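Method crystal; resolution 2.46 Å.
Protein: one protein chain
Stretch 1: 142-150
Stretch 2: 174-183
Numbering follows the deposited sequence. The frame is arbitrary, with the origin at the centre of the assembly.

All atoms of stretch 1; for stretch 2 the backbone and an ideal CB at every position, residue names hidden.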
# COMPACT_ATOMS: atom_id res chain seq x y z
N GLU B 142 -8.50 30.59 -10.07
CA GLU B 142 -8.81 29.63 -11.12
C GLU B 142 -7.54 29.22 -11.84
O GLU B 142 -6.64 30.04 -12.06
CB GLU B 142 -9.81 30.22 -12.13
CG GLU B 142 -10.55 29.18 -12.95
CD GLU B 142 -11.50 29.79 -13.96
OE1 GLU B 142 -11.03 30.37 -14.95
OE2 GLU B 142 -12.73 29.69 -13.74
N ILE B 143 -7.46 27.94 -12.20
CA ILE B 143 -6.27 27.36 -12.82
C ILE B 143 -6.71 26.47 -13.98
O ILE B 143 -7.73 25.77 -13.88
CB ILE B 143 -5.44 26.55 -11.81
CG1 ILE B 143 -4.84 27.48 -10.75
CG2 ILE B 143 -4.33 25.77 -12.50
CD1 ILE B 143 -3.88 26.79 -9.81
N ARG B 144 -5.96 26.51 -15.08
CA ARG B 144 -6.25 25.69 -16.24
C ARG B 144 -5.55 24.33 -16.13
O ARG B 144 -4.58 24.16 -15.39
CB ARG B 144 -5.80 26.38 -17.53
CG ARG B 144 -6.40 27.75 -17.76
CD ARG B 144 -6.07 28.24 -19.16
NE ARG B 144 -6.09 29.70 -19.25
CZ ARG B 144 -5.02 30.47 -19.07
NH1 ARG B 144 -3.84 29.92 -18.79
NH2 ARG B 144 -5.12 31.78 -19.18
N LEU B 145 -6.06 23.37 -16.90
CA LEU B 145 -5.48 22.05 -17.00
C LEU B 145 -4.96 21.82 -18.42
O LEU B 145 -5.46 22.41 -19.38
CB LEU B 145 -6.51 20.96 -16.66
CG LEU B 145 -6.81 20.65 -15.19
CD1 LEU B 145 -7.57 21.78 -14.51
CD2 LEU B 145 -7.59 19.35 -15.08
N SER B 146 -3.96 20.96 -18.53
CA SER B 146 -3.42 20.56 -19.82
C SER B 146 -3.19 19.06 -19.83
O SER B 146 -2.72 18.49 -18.84
CB SER B 146 -2.10 21.29 -20.14
OG SER B 146 -1.62 20.94 -21.42
N SER B 147 -3.54 18.42 -20.94
CA SER B 147 -3.41 16.97 -21.04
C SER B 147 -1.94 16.59 -21.15
O SER B 147 -1.22 17.09 -22.01
CB SER B 147 -4.19 16.46 -22.25
OG SER B 147 -5.59 16.58 -22.04
N ALA B 148 -1.50 15.69 -20.26
CA ALA B 148 -0.12 15.24 -20.29
C ALA B 148 0.13 14.20 -21.37
O ALA B 148 1.29 13.93 -21.70
CB ALA B 148 0.28 14.68 -18.92
N ASP B 149 -0.92 13.61 -21.92
CA ASP B 149 -0.79 12.68 -23.04
C ASP B 149 -0.92 13.47 -24.34
O ASP B 149 -0.73 14.69 -24.37
CB ASP B 149 -1.83 11.56 -22.90
CG ASP B 149 -3.25 12.08 -22.74
OD1 ASP B 149 -3.46 13.30 -22.81
OD2 ASP B 149 -4.16 11.25 -22.53
N ASP B 150 -1.24 12.79 -25.44
CA ASP B 150 -1.44 13.44 -26.73
C ASP B 150 -2.91 13.51 -27.13
O ASP B 150 -3.21 13.90 -28.26
CB ASP B 150 -0.63 12.73 -27.81
CG ASP B 150 0.87 12.90 -27.63
OD1 ASP B 150 1.28 13.93 -27.06
OD2 ASP B 150 1.63 12.01 -28.06
N UNK B 174 0.56 6.69 -14.68
CA UNK B 174 0.55 7.57 -15.84
C UNK B 174 -0.19 8.85 -15.51
O UNK B 174 -1.31 8.81 -14.98
CB UNK B 174 -0.09 6.88 -17.05
N UNK B 175 0.42 9.99 -15.83
CA UNK B 175 -0.24 11.28 -15.67
C UNK B 175 -1.07 11.56 -16.91
O UNK B 175 -0.59 11.45 -18.04
CB UNK B 175 0.78 12.40 -15.43
N UNK B 176 -2.34 11.93 -16.70
CA UNK B 176 -3.23 12.24 -17.80
C UNK B 176 -3.46 13.73 -17.98
O UNK B 176 -3.75 14.17 -19.10
CB UNK B 176 -4.57 11.54 -17.59
N UNK B 177 -3.32 14.52 -16.92
CA UNK B 177 -3.50 15.96 -17.00
C UNK B 177 -2.65 16.64 -15.93
O UNK B 177 -2.46 16.09 -14.84
CB UNK B 177 -4.98 16.33 -16.84
N UNK B 178 -2.15 17.82 -16.26
CA UNK B 178 -1.39 18.64 -15.34
C UNK B 178 -1.96 20.05 -15.33
O UNK B 178 -2.66 20.46 -16.25
CB UNK B 178 0.09 18.65 -15.72
N UNK B 179 -1.65 20.78 -14.26
CA UNK B 179 -2.00 22.19 -14.20
C UNK B 179 -0.97 23.00 -14.99
O UNK B 179 0.24 22.81 -14.82
CB UNK B 179 -2.08 22.67 -12.75
N UNK B 180 -1.46 23.87 -15.86
CA UNK B 180 -0.59 24.67 -16.72
C UNK B 180 -1.18 26.07 -16.86
O UNK B 180 -2.34 26.32 -16.52
CB UNK B 180 -0.42 24.01 -18.09
N UNK B 181 -0.36 26.98 -17.36
CA UNK B 181 -0.76 28.35 -17.57
C UNK B 181 -0.09 29.30 -16.59
O UNK B 181 0.62 28.90 -15.67
CB UNK B 181 -2.28 28.47 -17.46
N UNK B 182 -0.34 30.59 -16.82
CA UNK B 182 0.25 31.62 -15.98
C UNK B 182 -0.27 31.55 -14.55
O UNK B 182 0.48 31.77 -13.59
CB UNK B 182 -0.03 33.00 -16.57
N UNK B 183 -1.57 31.26 -14.38
CA UNK B 183 -2.14 31.17 -13.04
C UNK B 183 -1.56 30.00 -12.26
O UNK B 183 -1.43 30.08 -11.03
CB UNK B 183 -3.66 31.04 -13.12

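The two segments pair as antiparallel strands. At position 174 the CA-to-CB bond points sideways and no atom of stretch 1 lies within 5.5 Å of the ideal CB; almost any residue would suit, and Gln-174 is found, in an extended conformation. The CB of 175 also points sideways but lies 4.2 Å from Ala-148 CB, which favours a modest apolar side chain. Val-175 occupies it and brings CG1 to 3.8 Å from Ala-148 CB. Position 176 directs its CB away, so stretch 1 scarcely restricts the choice there. Leu-176 is found, and its backbone matters more: Ala-148 N donates a hydrogen bond to Leu-176 O (3.0 Å).

Position 177 is tighter. It forms a non-hydrogen-bonded pair with Ser-147, and its ideal CB lies 3.7 Å from Ser-146 O and 4.4 Å from Leu-145 CD2. A small apolar residue fits readily, though a larger one is not excluded by these distances alone. Ala-177 places its methyl against the leucine, Ala-177 CB to Leu-145 CD2 being 4.3 Å.

The next residue, 178, turns its CB to the sheet face carrying Ser-146 CB. The ideal CB is 4.2 Å from Ser-146 O, an acceptor within reach of a short hydroxyl side chain, while beta-branched residues generally suit a strand. Thr-178 meets both conditions: its OG1 makes a weak hydrogen bond to Ser-146 O (3.5 Å). The main pairing is through the backbone, with Ser-146 N to Thr-178 O and Thr-178 N to Ser-146 O both 2.7 Å.

At 179 the CB returns to the face of Leu-145, 3.8 Å from Ile-143 CG2. This apolar setting would accept an aliphatic or aromatic side chain. Tyr-179 fills it, its CD1 lying 4.0 Å from Leu-145 CD1.

Position 180 has its ideal CB only 3.8 Å from Ser-146 CB; a small residue fits, and Ala-180 is found.

At 181, phi is 109° and psi 175°, and an ideal CB would clash with Arg-144 NH1 at 2.5 Å as well as jam against the preceding carbonyl oxygen. Glycine is called for, and Gly-181 occupies the N-cap position before the helix.

Position 182 points sideways into little contact, leaving the choice wide; it is Glu-182. The CB of 183, by contrast, points toward stretch 1, and the nearby Arg-144 guanidinium invites an acidic side chain. Glu-183 supplies it: OE2 lies over one guanidinium face, 3.0 Å from Arg-144 NH2, in a salt bridge of charges alone.

Stretch 2 (174-183) QVLATYAGEE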
# COMPACT_ATOMS: atom_id res chain seq x y z
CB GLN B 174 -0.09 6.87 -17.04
CG GLN B 174 -0.26 7.76 -18.26
CD GLN B 174 -0.96 7.04 -19.40
OE1 GLN B 174 -1.41 5.91 -19.25
NE2 GLN B 174 -1.06 7.71 -20.54
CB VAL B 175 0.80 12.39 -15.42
CG1 VAL B 175 0.10 13.74 -15.27
CG2 VAL B 175 1.63 12.08 -14.20
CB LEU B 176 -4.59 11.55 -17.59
CG LEU B 176 -4.55 10.02 -17.59
CD1 LEU B 176 -5.95 9.45 -17.39
CD2 LEU B 176 -3.93 9.50 -18.88
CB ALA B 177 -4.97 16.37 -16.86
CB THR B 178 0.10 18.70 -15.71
OG1 THR B 178 0.23 19.08 -17.09
CG2 THR B 178 0.76 17.35 -15.48
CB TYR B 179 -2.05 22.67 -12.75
CG TYR B 179 -2.98 21.87 -11.87
CD1 TYR B 179 -4.36 21.90 -12.06
CD2 TYR B 179 -2.49 21.07 -10.85
CE1 TYR B 179 -5.21 21.17 -11.27
CE2 TYR B 179 -3.33 20.33 -10.04
CZ TYR B 179 -4.69 20.38 -10.25
OH TYR B 179 -5.54 19.65 -9.45
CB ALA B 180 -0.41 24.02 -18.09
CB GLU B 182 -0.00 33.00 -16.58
CG GLU B 182 0.72 33.25 -17.89
CD GLU B 182 0.35 34.59 -18.51
OE1 GLU B 182 0.15 34.64 -19.74
OE2 GLU B 182 0.25 35.59 -17.77
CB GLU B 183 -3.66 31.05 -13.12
CG GLU B 183 -4.34 32.09 -14.00
CD GLU B 183 -4.43 31.66 -15.45
OE1 GLU B 183 -3.95 30.55 -15.77
OE2 GLU B 183 -4.97 32.43 -16.27
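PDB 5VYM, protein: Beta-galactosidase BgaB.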